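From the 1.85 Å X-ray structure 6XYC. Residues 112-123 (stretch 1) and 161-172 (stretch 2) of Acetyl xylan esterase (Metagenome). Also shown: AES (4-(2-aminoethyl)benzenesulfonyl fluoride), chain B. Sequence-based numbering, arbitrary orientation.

Stretch 1 (112-123) PSFIGITGFSSG
Stretch 2 (161-172) HVDAVVDWFGPV

Two strands lie side by side and run in the same direction. The strand of stretch 1 ends at Phe120, and the strand of stretch 2 ends at Trp168. Their axes diverge by 8° and approach to 4.8 Å. The chain turns a corner at Pro112 and Ser113. After Phe120, Ser121 takes phi/psi 49/-122 and a helix starts at Ser122. In stretch 2, Phe169 leaves the strand with phi/psi 36/55.

The register pairs Ile117 with Val165 (CA to CA 5.1 Å), Thr118 with Val166 (4.6 Å), Gly119 with Asp167 (6.0 Å) and Phe120 with Trp168 (4.4 Å). Strand torsions are extended, for example -146/141 at Ile117 and -121/119 at Val166.

The hydrogen bonds form the parallel ladder. Asp163 N donates to Ile115 O at 2.9 Å. Ile117 N donates to Ala164 O at 3.0 Å, and Val166 N to Ile117 O at 3.0 Å. Gly119 N reaches Val166 O at 3.4 Å, a weak bond. Trp168 N donates to Gly119 O at 3.0 Å. Ser121 N donates to Trp168 O at 2.8 Å, which carries the pairing past the end of the strand. CA-H...O contacts fill in between, such as Val165 CA to Ile117 O at 3.3 Å.

At the start, Asp163 (chi1 m) points toward stretch 1. Its OD1 accepts from Ile115 N at 2.8 Å, so a side chain extends the backbone pairing. A water donates to both Pro112 O (2.7 Å from its O) and Asp163 OD1 (2.8 Å from its O). His161 NE2 donates to Asp163 OD2 at 2.9 Å and helps hold the carboxylate.

Ile117 (chi1 t, chi2 t) and Val165 (chi1 t) share one face. Ile117 CG2 lies 3.8 Å from Val165 CG2 and 3.9 Å from Val162 CG1, an apolar cluster. Gly119 would also direct a side chain to this face, but an ideal CB would lie 2.2 Å from Gly123 O and clash.

Thr118, Phe120, Ala164, Val166 and Trp168 use the other face. Thr118 (chi1 t) donates from OG1 to Val166 O at 2.8 Å. That carbonyl also accepts the weak bond from Gly119 N. Thr118 OG1 also meets the edge of the Trp168 ring (chi1 m, chi2 87°), 3.3 Å from CD1. Phe120 (chi1 p) puts CB 3.7 Å from Trp168 CB and 3.6 Å from Phe169 CZ, while its ring leads away. Phe114 (chi1 t) brings CZ to 3.9 Å from Ala164 CB.

Beyond the strands, Ser121 O lies 3.4 Å from both Gly170 CA and Pro171 CD. The Ser121 side chain (chi1 t) is covalently bound to the inhibitor, OG to AES S at 1.5 Å, as expected for a sulfonylated esterase serine. Ser122 N donates to AES O1S at 2.9 Å. Pro171 CG packs 3.6 Å from AES C6, so both stretches touch the ligand.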

# COMPACT_ATOMS: atom_id res chain seq x y z
N PRO A 112 14.33 -11.90 -2.67
CA PRO A 112 13.60 -10.96 -3.54
C PRO A 112 12.73 -11.61 -4.60
O PRO A 112 12.20 -10.90 -5.46
CB PRO A 112 14.74 -10.16 -4.19
CG PRO A 112 15.86 -11.15 -4.30
CD PRO A 112 15.74 -12.04 -3.07
N SER A 113 12.57 -12.94 -4.59
CA SER A 113 11.69 -13.60 -5.55
C SER A 113 10.21 -13.36 -5.24
O SER A 113 9.37 -13.62 -6.10
CB SER A 113 11.97 -15.10 -5.59
OG SER A 113 11.64 -15.73 -4.36
N PHE A 114 9.89 -12.89 -4.04
CA PHE A 114 8.53 -12.49 -3.70
C PHE A 114 8.57 -11.26 -2.82
O PHE A 114 9.15 -11.29 -1.73
CB PHE A 114 7.78 -13.62 -2.99
CG PHE A 114 6.34 -13.30 -2.73
CD1 PHE A 114 5.39 -13.46 -3.72
CD2 PHE A 114 5.93 -12.81 -1.49
CE1 PHE A 114 4.07 -13.16 -3.49
CE2 PHE A 114 4.60 -12.51 -1.26
CZ PHE A 114 3.67 -12.69 -2.26
N ILE A 115 7.97 -10.17 -3.30
CA ILE A 115 7.78 -8.96 -2.51
C ILE A 115 6.30 -8.60 -2.63
O ILE A 115 5.87 -8.07 -3.65
CB ILE A 115 8.66 -7.80 -2.98
CG1 ILE A 115 10.13 -8.20 -2.93
CG2 ILE A 115 8.43 -6.57 -2.12
CD1 ILE A 115 11.09 -7.11 -3.39
N GLY A 116 5.53 -8.91 -1.59
CA GLY A 116 4.16 -8.45 -1.51
C GLY A 116 4.06 -7.09 -0.87
O GLY A 116 5.03 -6.56 -0.31
N ILE A 117 2.87 -6.51 -0.94
CA ILE A 117 2.64 -5.17 -0.39
C ILE A 117 1.22 -5.11 0.16
O ILE A 117 0.29 -5.67 -0.41
CB ILE A 117 2.91 -4.08 -1.45
CG1 ILE A 117 3.03 -2.71 -0.79
CG2 ILE A 117 1.82 -4.08 -2.51
CD1 ILE A 117 3.66 -1.65 -1.67
N THR A 118 1.07 -4.42 1.29
CA THR A 118 -0.22 -4.29 1.95
C THR A 118 -0.23 -3.00 2.76
O THR A 118 0.82 -2.49 3.16
CB THR A 118 -0.51 -5.50 2.86
OG1 THR A 118 -1.80 -5.38 3.45
CG2 THR A 118 0.54 -5.61 3.97
N GLY A 119 -1.42 -2.48 2.98
CA GLY A 119 -1.59 -1.27 3.76
C GLY A 119 -3.05 -1.11 4.10
O GLY A 119 -3.92 -1.78 3.51
N PHE A 120 -3.35 -0.23 5.06
CA PHE A 120 -4.73 0.04 5.43
C PHE A 120 -5.10 1.50 5.16
O PHE A 120 -4.27 2.39 5.34
CB PHE A 120 -5.03 -0.37 6.91
CG PHE A 120 -4.02 0.11 7.92
CD1 PHE A 120 -2.85 -0.59 8.16
CD2 PHE A 120 -4.27 1.24 8.68
CE1 PHE A 120 -1.94 -0.15 9.10
CE2 PHE A 120 -3.38 1.67 9.62
CZ PHE A 120 -2.21 0.98 9.83
N SER A 121 -6.35 1.73 4.74
CA SER A 121 -6.85 3.02 4.28
C SER A 121 -5.85 3.58 3.26
O SER A 121 -5.59 2.95 2.23
CB SER A 121 -7.08 3.98 5.44
OG SER A 121 -8.00 4.99 5.06
N SER A 122 -5.29 4.76 3.52
CA SER A 122 -4.45 5.40 2.51
C SER A 122 -3.26 4.52 2.19
O SER A 122 -2.74 4.59 1.07
CB SER A 122 -4.01 6.80 2.95
OG SER A 122 -3.35 6.81 4.19
N GLY A 123 -2.82 3.67 3.12
CA GLY A 123 -1.78 2.71 2.81
C GLY A 123 -2.27 1.59 1.91
O GLY A 123 -1.50 1.04 1.12
N HIS A 161 8.43 -3.52 -9.10
CA HIS A 161 7.19 -4.27 -9.18
C HIS A 161 6.91 -5.01 -7.87
O HIS A 161 7.82 -5.33 -7.10
CB HIS A 161 7.25 -5.26 -10.34
CG HIS A 161 7.75 -6.62 -9.96
ND1 HIS A 161 9.08 -6.96 -10.02
CD2 HIS A 161 7.09 -7.73 -9.54
CE1 HIS A 161 9.22 -8.22 -9.63
NE2 HIS A 161 8.03 -8.70 -9.33
N VAL A 162 5.62 -5.23 -7.61
CA VAL A 162 5.16 -6.01 -6.47
C VAL A 162 4.46 -7.26 -7.01
O VAL A 162 3.90 -7.25 -8.11
CB VAL A 162 4.21 -5.21 -5.55
CG1 VAL A 162 4.97 -4.10 -4.83
CG2 VAL A 162 3.05 -4.64 -6.35
N ASP A 163 4.47 -8.32 -6.20
CA ASP A 163 4.00 -9.62 -6.66
C ASP A 163 2.59 -9.96 -6.20
O ASP A 163 1.96 -10.85 -6.78
CB ASP A 163 4.94 -10.74 -6.19
CG ASP A 163 6.32 -10.62 -6.80
OD1 ASP A 163 7.29 -10.45 -6.04
OD2 ASP A 163 6.43 -10.70 -8.04
N ALA A 164 2.08 -9.27 -5.18
CA ALA A 164 0.74 -9.51 -4.65
C ALA A 164 0.38 -8.34 -3.76
O ALA A 164 1.26 -7.66 -3.21
CB ALA A 164 0.68 -10.83 -3.87
N VAL A 165 -0.92 -8.10 -3.61
CA VAL A 165 -1.41 -6.93 -2.89
C VAL A 165 -2.51 -7.37 -1.93
O VAL A 165 -3.37 -8.18 -2.29
CB VAL A 165 -1.96 -5.85 -3.85
CG1 VAL A 165 -2.53 -4.68 -3.06
CG2 VAL A 165 -0.87 -5.39 -4.82
N VAL A 166 -2.48 -6.84 -0.71
CA VAL A 166 -3.60 -6.94 0.22
C VAL A 166 -4.03 -5.52 0.57
O VAL A 166 -3.24 -4.74 1.12
CB VAL A 166 -3.25 -7.74 1.48
CG1 VAL A 166 -4.41 -7.68 2.47
CG2 VAL A 166 -2.94 -9.18 1.12
N ASP A 167 -5.27 -5.19 0.24
CA ASP A 167 -5.82 -3.84 0.37
C ASP A 167 -6.82 -3.85 1.51
O ASP A 167 -7.92 -4.42 1.39
CB ASP A 167 -6.45 -3.41 -0.95
CG ASP A 167 -7.43 -2.27 -0.81
OD1 ASP A 167 -7.34 -1.50 0.17
OD2 ASP A 167 -8.30 -2.14 -1.69
N TRP A 168 -6.44 -3.24 2.64
CA TRP A 168 -7.34 -3.11 3.78
C TRP A 168 -8.09 -1.78 3.66
O TRP A 168 -7.51 -0.72 3.87
CB TRP A 168 -6.59 -3.16 5.11
CG TRP A 168 -5.87 -4.42 5.46
CD1 TRP A 168 -4.60 -4.76 5.11
CD2 TRP A 168 -6.35 -5.49 6.30
NE1 TRP A 168 -4.26 -5.98 5.65
CE2 TRP A 168 -5.32 -6.45 6.38
CE3 TRP A 168 -7.55 -5.73 6.97
CZ2 TRP A 168 -5.46 -7.64 7.10
CZ3 TRP A 168 -7.69 -6.92 7.69
CH2 TRP A 168 -6.64 -7.85 7.75
N PHE A 169 -9.38 -1.85 3.33
CA PHE A 169 -10.30 -0.71 3.26
C PHE A 169 -9.65 0.57 2.74
O PHE A 169 -9.73 1.63 3.35
CB PHE A 169 -11.00 -0.46 4.62
CG PHE A 169 -10.08 -0.52 5.85
CD1 PHE A 169 -9.99 -1.68 6.61
CD2 PHE A 169 -9.37 0.60 6.27
CE1 PHE A 169 -9.17 -1.74 7.73
CE2 PHE A 169 -8.55 0.54 7.39
CZ PHE A 169 -8.45 -0.63 8.13
N GLY A 170 -9.04 0.49 1.55
CA GLY A 170 -8.40 1.63 0.94
C GLY A 170 -9.35 2.46 0.09
O GLY A 170 -10.24 1.93 -0.58
N PRO A 171 -9.19 3.78 0.13
CA PRO A 171 -9.90 4.67 -0.79
C PRO A 171 -9.25 4.60 -2.17
O PRO A 171 -8.11 5.05 -2.35
CB PRO A 171 -9.76 6.05 -0.15
CG PRO A 171 -8.45 5.99 0.55
CD PRO A 171 -8.29 4.56 1.03
N VAL A 172 -9.97 4.05 -3.14
CA VAL A 172 -9.34 3.71 -4.42
C VAL A 172 -10.10 4.28 -5.61
O VAL A 172 -9.66 4.15 -6.76
CB VAL A 172 -9.22 2.18 -4.56
CG1 VAL A 172 -8.33 1.59 -3.49
CG2 VAL A 172 -10.62 1.52 -4.52
C3 AES B . -10.12 9.28 5.14
C2 AES B . -9.42 8.23 5.66
C1 AES B . -8.51 7.58 4.89
S AES B . -7.63 6.29 5.64
O1S AES B . -6.17 6.58 5.60
O2S AES B . -7.86 6.32 7.08
C6 AES B . -8.28 7.93 3.60
C5 AES B . -8.98 8.99 3.06
C4 AES B . -9.90 9.66 3.84
C7 AES B . -10.72 10.85 3.25
C8 AES B . -11.48 10.40 1.97
N8 AES B . -12.46 11.40 1.69
O HOH W 1 9.95 -10.24 -6.79